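Local structure of ochratoxinase (Aspergillus niger, 4C65) at residues A[23-36]-A[39-51]. The protein removes C-terminal amino acids, preferably aromatic ones such as phenylalanine, in a zinc-dependent hydrolysis that also degrades the mycotoxin ochratoxin A. Sequence-based numbering, arbitrary orientation.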
ATOM      1  N   LEU A  23     -33.606 -36.053  41.323  1.00 28.38           N
ATOM      2  CA  LEU A  23     -34.895 -36.111  42.026  1.00 29.13           C
ATOM      3  C   LEU A  23     -35.854 -36.966  41.257  1.00 28.64           C
ATOM      4  O   LEU A  23     -36.032 -36.757  40.062  1.00 27.84           O
ATOM      5  CB  LEU A  23     -35.598 -34.758  42.074  1.00 29.27           C
ATOM      6  CG  LEU A  23     -35.554 -33.905  43.362  1.00 30.52           C
ATOM      7  CD1 LEU A  23     -35.820 -32.410  43.202  1.00 30.01           C
ATOM      8  CD2 LEU A  23     -36.514 -34.500  44.408  1.00 31.74           C
ATOM      9  N   ARG A  24     -36.525 -37.870  41.947  1.00 29.95           N
ATOM     10  CA  ARG A  24     -37.569 -38.652  41.321  1.00 30.27           C
ATOM     11  C   ARG A  24     -38.915 -37.957  41.419  1.00 29.24           C
ATOM     12  O   ARG A  24     -39.204 -37.281  42.404  1.00 29.06           O
ATOM     13  CB  ARG A  24     -37.606 -40.052  41.900  1.00 33.11           C
ATOM     14  CG  ARG A  24     -36.617 -40.953  41.215  1.00 34.74           C
ATOM     15  CD  ARG A  24     -36.289 -42.164  42.036  1.00 38.45           C
ATOM     16  NE  ARG A  24     -35.067 -42.821  41.594  1.00 41.23           N
ATOM     17  CZ  ARG A  24     -34.500 -43.829  42.268  1.00 44.32           C
ATOM     18  NH1 ARG A  24     -35.059 -44.279  43.393  1.00 45.34           N
ATOM     19  NH2 ARG A  24     -33.383 -44.388  41.817  1.00 45.79           N
ATOM     20  N   ASN A  25     -39.736 -38.138  40.388  1.00 28.26           N
ATOM     21  CA  ASN A  25     -41.094 -37.568  40.338  1.00 27.89           C
ATOM     22  C   ASN A  25     -41.114 -36.102  40.668  1.00 26.61           C
ATOM     23  O   ASN A  25     -41.748 -35.656  41.632  1.00 27.27           O
ATOM     24  CB  ASN A  25     -42.051 -38.334  41.259  1.00 29.38           C
ATOM     25  CG  ASN A  25     -42.130 -39.795  40.903  1.00 30.41           C
ATOM     26  OD1 ASN A  25     -42.434 -40.153  39.769  1.00 30.65           O
ATOM     27  ND2 ASN A  25     -41.822 -40.651  41.856  1.00 31.71           N
ATOM     28  N   ALA A  26     -40.394 -35.357  39.853  1.00 24.90           N
ATOM     29  CA  ALA A  26     -40.159 -33.969  40.095  1.00 24.02           C
ATOM     30  C   ALA A  26     -40.940 -33.137  39.101  1.00 23.44           C
ATOM     31  O   ALA A  26     -41.621 -33.674  38.218  1.00 23.21           O
ATOM     32  CB  ALA A  26     -38.679 -33.684  39.977  1.00 23.11           C
ATOM     33  N   ALA A  27     -40.839 -31.821  39.273  1.00 22.90           N
ATOM     34  CA  ALA A  27     -41.428 -30.893  38.351  1.00 22.63           C
ATOM     35  C   ALA A  27     -40.555 -29.673  38.235  1.00 21.76           C
ATOM     36  O   ALA A  27     -39.856 -29.295  39.174  1.00 21.83           O
ATOM     37  CB  ALA A  27     -42.815 -30.508  38.802  1.00 23.85           C
ATOM     38  N   LEU A  28     -40.621 -29.056  37.070  1.00 21.15           N
ATOM     39  CA  LEU A  28     -39.935 -27.816  36.813  1.00 20.83           C
ATOM     40  C   LEU A  28     -40.912 -26.834  36.198  1.00 21.40           C
ATOM     41  O   LEU A  28     -41.676 -27.194  35.290  1.00 22.02           O
ATOM     42  CB  LEU A  28     -38.760 -28.058  35.869  1.00 19.73           C
ATOM     43  CG  LEU A  28     -37.904 -26.834  35.541  1.00 19.31           C
ATOM     44  CD1 LEU A  28     -36.433 -27.215  35.420  1.00 18.53           C
ATOM     45  CD2 LEU A  28     -38.390 -26.154  34.251  1.00 19.19           C
ATOM     46  N   VAL A  29     -40.887 -25.597  36.670  1.00 21.72           N
ATOM     47  CA  VAL A  29     -41.716 -24.567  36.087  1.00 22.70           C
ATOM     48  C   VAL A  29     -40.843 -23.550  35.349  1.00 22.27           C
ATOM     49  O   VAL A  29     -39.851 -23.061  35.893  1.00 21.80           O
ATOM     50  CB  VAL A  29     -42.541 -23.841  37.148  1.00 24.27           C
ATOM     51  CG1 VAL A  29     -43.373 -22.745  36.516  1.00 25.27           C
ATOM     52  CG2 VAL A  29     -43.438 -24.827  37.887  1.00 25.23           C
ATOM     53  N   ILE A  30     -41.235 -23.241  34.116  1.00 22.25           N
ATOM     54  CA  ILE A  30     -40.614 -22.170  33.356  1.00 22.20           C
ATOM     55  C   ILE A  30     -41.558 -20.976  33.349  1.00 23.39           C
ATOM     56  O   ILE A  30     -42.721 -21.106  32.987  1.00 23.94           O
ATOM     57  CB  ILE A  30     -40.341 -22.577  31.887  1.00 21.43           C
ATOM     58  CG1 ILE A  30     -39.410 -23.796  31.836  1.00 20.64           C
ATOM     59  CG2 ILE A  30     -39.726 -21.410  31.119  1.00 21.45           C
ATOM     60  CD1 ILE A  30     -39.136 -24.325  30.429  1.00 20.00           C
ATOM     61  N   SER A  31     -41.042 -19.819  33.751  1.00 23.76           N
ATOM     62  CA  SER A  31     -41.759 -18.558  33.579  1.00 25.15           C
ATOM     63  C   SER A  31     -40.935 -17.689  32.658  1.00 25.01           C
ATOM     64  O   SER A  31     -39.865 -17.243  33.038  1.00 23.96           O
ATOM     65  CB  SER A  31     -41.978 -17.863  34.922  1.00 26.25           C
ATOM     66  OG  SER A  31     -42.646 -16.635  34.732  1.00 27.80           O
ATOM     67  N   ASP A  32     -41.440 -17.476  31.441  1.00 25.84           N
ATOM     68  CA  ASP A  32     -40.741 -16.726  30.410  1.00 26.30           C
ATOM     69  C   ASP A  32     -39.370 -17.328  30.142  1.00 25.02           C
ATOM     70  O   ASP A  32     -39.297 -18.444  29.673  1.00 24.00           O
ATOM     71  CB  ASP A  32     -40.685 -15.238  30.757  1.00 28.04           C
ATOM     72  CG  ASP A  32     -42.055 -14.590  30.698  1.00 30.55           C
ATOM     73  OD1 ASP A  32     -42.857 -15.019  29.852  1.00 30.99           O
ATOM     74  OD2 ASP A  32     -42.340 -13.687  31.502  1.00 32.50           O
ATOM     75  N   LYS A  33     -38.286 -16.618  30.451  1.00 25.88           N
ATOM     76  CA  LYS A  33     -36.932 -17.088  30.103  1.00 24.77           C
ATOM     77  C   LYS A  33     -36.251 -17.849  31.201  1.00 23.19           C
ATOM     78  O   LYS A  33     -35.199 -18.440  30.969  1.00 21.52           O
ATOM     79  CB  LYS A  33     -36.065 -15.903  29.716  1.00 26.90           C
ATOM     80  CG  LYS A  33     -36.590 -15.198  28.475  1.00 29.17           C
ATOM     81  CD  LYS A  33     -35.933 -13.850  28.238  1.00 31.88           C
ATOM     82  CE  LYS A  33     -36.573 -13.099  27.082  1.00 35.01           C
ATOM     83  NZ  LYS A  33     -35.573 -12.607  26.089  1.00 36.26           N
ATOM     84  N   ILE A  34     -36.842 -17.844  32.393  1.00 23.48           N
ATOM     85  CA  ILE A  34     -36.191 -18.328  33.603  1.00 22.86           C
ATOM     86  C   ILE A  34     -36.905 -19.488  34.275  1.00 22.53           C
ATOM     87  O   ILE A  34     -38.047 -19.757  33.999  1.00 22.88           O
ATOM     88  CB  ILE A  34     -36.051 -17.076  34.492  1.00 24.49           C
ATOM     89  CG1 ILE A  34     -34.813 -16.384  33.929  1.00 24.49           C
ATOM     90  CG2 ILE A  34     -35.936 -17.350  35.987  1.00 24.91           C
ATOM     91  CD1 ILE A  34     -35.095 -15.034  33.315  1.00 25.88           C
ATOM     92  N   ILE A  35     -36.178 -20.235  35.089  1.00 21.61           N
ATOM     93  CA  ILE A  35     -36.747 -21.331  35.806  1.00 21.43           C
ATOM     94  C   ILE A  35     -37.357 -20.782  37.075  1.00 22.77           C
ATOM     95  O   ILE A  35     -36.661 -20.217  37.901  1.00 23.20           O
ATOM     96  CB  ILE A  35     -35.674 -22.376  36.163  1.00 20.86           C
ATOM     97  CG1 ILE A  35     -35.145 -23.028  34.871  1.00 19.64           C
ATOM     98  CG2 ILE A  35     -36.253 -23.429  37.108  1.00 21.03           C
ATOM     99  CD1 ILE A  35     -33.795 -23.689  35.011  1.00 19.28           C
ATOM    100  N   ALA A  36     -38.659 -20.985  37.234  1.00 23.10           N
ATOM    101  CA  ALA A  36     -39.383 -20.426  38.350  1.00 24.71           C
ATOM    102  C   ALA A  36     -39.427 -21.355  39.554  1.00 24.93           C
ATOM    103  O   ALA A  36     -39.529 -20.896  40.673  1.00 25.80           O
ATOM    104  CB  ALA A  36     -40.794 -20.056  37.920  1.00 25.76           C
ATOM    105  N   GLY A  39     -38.413 -28.886  42.051  1.00 26.79           N
ATOM    106  CA  GLY A  39     -38.624 -29.675  43.239  1.00 28.34           C
ATOM    107  C   GLY A  39     -39.586 -30.791  42.942  1.00 28.62           C
ATOM    108  O   GLY A  39     -39.834 -31.122  41.793  1.00 27.44           O
ATOM    109  N   SER A  40     -40.151 -31.356  43.999  1.00 30.43           N
ATOM    110  CA  SER A  40     -40.992 -32.517  43.847  1.00 31.25           C
ATOM    111  C   SER A  40     -42.328 -32.073  43.256  1.00 31.16           C
ATOM    112  O   SER A  40     -42.802 -30.959  43.468  1.00 30.26           O
ATOM    113  CB  SER A  40     -41.178 -33.243  45.182  1.00 33.11           C
ATOM    114  OG  SER A  40     -42.277 -32.707  45.881  1.00 35.32           O
ATOM    115  N   GLU A  41     -42.902 -32.965  42.476  1.00 31.74           N
ATOM    116  CA  GLU A  41     -44.214 -32.799  41.872  1.00 32.43           C
ATOM    117  C   GLU A  41     -45.267 -32.276  42.848  1.00 32.98           C
ATOM    118  O   GLU A  41     -46.037 -31.384  42.506  1.00 32.71           O
ATOM    119  CB  GLU A  41     -44.628 -34.156  41.353  1.00 34.24           C
ATOM    120  CG  GLU A  41     -45.803 -34.199  40.415  1.00 36.15           C
ATOM    121  CD  GLU A  41     -45.920 -35.654  39.885  1.00 37.83           C
ATOM    122  OE1 GLU A  41     -45.584 -36.572  40.665  1.00 37.28           O
ATOM    123  OE2 GLU A  41     -46.321 -35.916  38.712  1.00 39.39           O
ATOM    124  N   ALA A  42     -45.273 -32.829  44.052  1.00 33.32           N
ATOM    125  CA  ALA A  42     -46.244 -32.435  45.061  1.00 34.66           C
ATOM    126  C   ALA A  42     -46.113 -30.975  45.507  1.00 34.52           C
ATOM    127  O   ALA A  42     -47.070 -30.397  46.009  1.00 35.87           O
ATOM    128  CB  ALA A  42     -46.165 -33.365  46.264  1.00 35.58           C
ATOM    129  N   ASP A  43     -44.949 -30.371  45.307  1.00 33.27           N
ATOM    130  CA  ASP A  43     -44.678 -29.065  45.889  1.00 33.28           C
ATOM    131  C   ASP A  43     -44.788 -27.895  44.929  1.00 32.22           C
ATOM    132  O   ASP A  43     -44.388 -26.789  45.274  1.00 32.39           O
ATOM    133  CB  ASP A  43     -43.296 -29.056  46.531  1.00 33.37           C
ATOM    134  CG  ASP A  43     -43.209 -29.982  47.751  1.00 34.84           C
ATOM    135  OD1 ASP A  43     -44.228 -30.295  48.386  1.00 36.92           O
ATOM    136  OD2 ASP A  43     -42.097 -30.458  48.043  1.00 35.16           O
ATOM    137  N   ILE A  44     -45.325 -28.116  43.734  1.00 31.14           N
ATOM    138  CA  ILE A  44     -45.461 -27.029  42.772  1.00 30.52           C
ATOM    139  C   ILE A  44     -46.334 -25.928  43.368  1.00 31.53           C
ATOM    140  O   ILE A  44     -47.465 -26.185  43.712  1.00 32.68           O
ATOM    141  CB  ILE A  44     -46.110 -27.509  41.456  1.00 30.44           C
ATOM    142  CG1 ILE A  44     -45.275 -28.617  40.794  1.00 29.20           C
ATOM    143  CG2 ILE A  44     -46.249 -26.351  40.463  1.00 30.34           C
ATOM    144  CD1 ILE A  44     -46.066 -29.483  39.839  1.00 29.48           C
ATOM    145  N   PRO A  45     -45.813 -24.694  43.486  1.00 31.39           N
ATOM    146  CA  PRO A  45     -46.647 -23.602  43.966  1.00 32.74           C
ATOM    147  C   PRO A  45     -47.945 -23.512  43.157  1.00 33.61           C
ATOM    148  O   PRO A  45     -47.919 -23.595  41.929  1.00 32.71           O
ATOM    149  CB  PRO A  45     -45.778 -22.365  43.744  1.00 32.56           C
ATOM    150  CG  PRO A  45     -44.379 -22.872  43.775  1.00 31.01           C
ATOM    151  CD  PRO A  45     -44.443 -24.237  43.157  1.00 30.09           C
ATOM    152  N   LYS A  46     -49.066 -23.358  43.855  1.00 35.08           N
ATOM    153  CA  LYS A  46     -50.369 -23.419  43.222  1.00 36.13           C
ATOM    154  C   LYS A  46     -50.578 -22.328  42.174  1.00 36.45           C
ATOM    155  O   LYS A  46     -51.375 -22.511  41.248  1.00 36.84           O
ATOM    156  CB  LYS A  46     -51.496 -23.339  44.275  1.00 38.19           C
ATOM    157  CG  LYS A  46     -51.621 -24.433  45.308  1.00 38.39           C
ATOM    158  CD  LYS A  46     -51.108 -25.743  44.790  1.00 36.67           C
ATOM    159  CE  LYS A  46     -51.110 -26.769  45.929  1.00 36.96           C
ATOM    160  NZ  LYS A  46     -51.780 -28.044  45.582  1.00 37.09           N
ATOM    161  N   LYS A  47     -49.885 -21.196  42.313  1.00 36.43           N
ATOM    162  CA  LYS A  47     -50.054 -20.097  41.354  1.00 36.79           C
ATOM    163  C   LYS A  47     -49.662 -20.508  39.948  1.00 35.13           C
ATOM    164  O   LYS A  47     -50.289 -20.079  38.989  1.00 35.71           O
ATOM    165  CB  LYS A  47     -49.305 -18.844  41.782  1.00 37.27           C
ATOM    166  CG  LYS A  47     -47.814 -18.996  41.936  1.00 35.53           C
ATOM    167  CD  LYS A  47     -47.164 -17.650  42.239  1.00 36.34           C
ATOM    168  CE  LYS A  47     -45.729 -17.843  42.725  1.00 35.08           C
ATOM    169  NZ  LYS A  47     -44.860 -16.655  42.578  1.00 35.31           N
ATOM    170  N   TYR A  48     -48.669 -21.393  39.837  1.00 33.28           N
ATOM    171  CA  TYR A  48     -48.249 -21.922  38.532  1.00 31.84           C
ATOM    172  C   TYR A  48     -49.209 -22.982  37.988  1.00 32.37           C
ATOM    173  O   TYR A  48     -49.446 -23.036  36.778  1.00 32.39           O
ATOM    174  CB  TYR A  48     -46.831 -22.496  38.588  1.00 29.76           C
ATOM    175  CG  TYR A  48     -45.788 -21.509  39.039  1.00 29.29           C
ATOM    176  CD1 TYR A  48     -45.644 -20.272  38.398  1.00 29.72           C
ATOM    177  CD2 TYR A  48     -44.956 -21.797  40.106  1.00 28.77           C
ATOM    178  CE1 TYR A  48     -44.695 -19.353  38.818  1.00 29.68           C
ATOM    179  CE2 TYR A  48     -43.992 -20.886  40.524  1.00 28.81           C
ATOM    180  CZ  TYR A  48     -43.875 -19.666  39.883  1.00 29.16           C
ATOM    181  OH  TYR A  48     -42.926 -18.776  40.296  1.00 29.64           O
ATOM    182  N   LEU A  49     -49.798 -23.788  38.876  1.00 33.22           N
ATOM    183  CA  LEU A  49     -50.833 -24.748  38.486  1.00 34.06           C
ATOM    184  C   LEU A  49     -52.035 -24.034  37.848  1.00 36.32           C
ATOM    185  O   LEU A  49     -52.654 -24.565  36.917  1.00 36.80           O
ATOM    186  CB  LEU A  49     -51.291 -25.570  39.687  1.00 34.90           C
ATOM    187  CG  LEU A  49     -50.290 -26.567  40.281  1.00 33.61           C
ATOM    188  CD1 LEU A  49     -50.807 -27.151  41.587  1.00 34.91           C
ATOM    189  CD2 LEU A  49     -49.973 -27.680  39.299  1.00 32.41           C
ATOM    190  N   ARG A  50     -52.343 -22.835  38.350  1.00 37.91           N
ATOM    191  CA  ARG A  50     -53.413 -21.968  37.827  1.00 40.30           C
ATOM    192  C   ARG A  50     -53.061 -21.311  36.493  1.00 40.53           C
ATOM    193  O   ARG A  50     -53.879 -21.288  35.571  1.00 41.95           O
ATOM    194  CB  ARG A  50     -53.701 -20.844  38.832  1.00 41.65           C
ATOM    195  CG  ARG A  50     -54.739 -21.215  39.833  1.00 43.42           C
ATOM    196  CD  ARG A  50     -54.528 -20.282  40.988  1.00 44.33           C
ATOM    197  NE  ARG A  50     -54.740 -20.932  42.272  1.00 44.86           N
ATOM    198  CZ  ARG A  50     -54.033 -20.702  43.383  1.00 44.54           C
ATOM    199  NH1 ARG A  50     -53.031 -19.827  43.417  1.00 43.90           N
ATOM    200  NH2 ARG A  50     -54.358 -21.355  44.491  1.00 45.21           N
ATOM    201  N   SER A  51     -51.847 -20.771  36.406  1.00 39.60           N
ATOM    202  CA  SER A  51     -51.481 -19.887  35.310  1.00 40.09           C
ATOM    203  C   SER A  51     -50.824 -20.591  34.117  1.00 39.19           C
ATOM    204  O   SER A  51     -50.596 -19.961  33.089  1.00 39.80           O
ATOM    205  CB  SER A  51     -50.567 -18.780  35.831  1.00 39.86           C
ATOM    206  OG  SER A  51     -49.294 -19.296  36.210  1.00 37.83           O
TER
HETATM  207  O   HOH W   1     -40.425 -18.502  41.616  1.00 34.31           O
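V29 points CG1 anti to its own N (chi1 179°), and Y48 sets CG anti to its carbonyl carbon (chi1 -58°); together these torsions lay the valine methyl over the CG/CD1 side of one ring face. CG1 of V29 sits 3.9 Å from the Y48 ring centroid, 20° off the normal, making a CH-pi contact. K47 CG, from the same helix, lies over the centre of the opposite face. At the phenol end, A36 CB approaches obliquely, 3.7 Å from Y48 CZ, while one water bridges Y48 OH and A36 O. I44 continues the apolar layer, its CD1 meeting A27 CB at 3.6 Å and its CG2 reaching V29 CG2 at 4.1 Å. Farther along, backbone pairing takes over, with L23 CD1 resting on G39 CA. A27 and G39 form an antiparallel hydrogen-bonded pair, with A27 N to G39 O at 2.8 Å and G39 N to A27 O at 3.2 Å. Next to it, E41 N donates to a lone pair of N25 O at 3.0 Å. Y11 of strand 7-15 also packs on I44 and E41. Hairpin 26-31/34-38 closes through a type II' turn at S31-I34; the A27-G39 pair continues its open end, and the chain then turns back, laying helix 46-51 against the face bearing V29 and A36, an arrangement consistent with the amidohydrolase's smaller beta-sandwich domain.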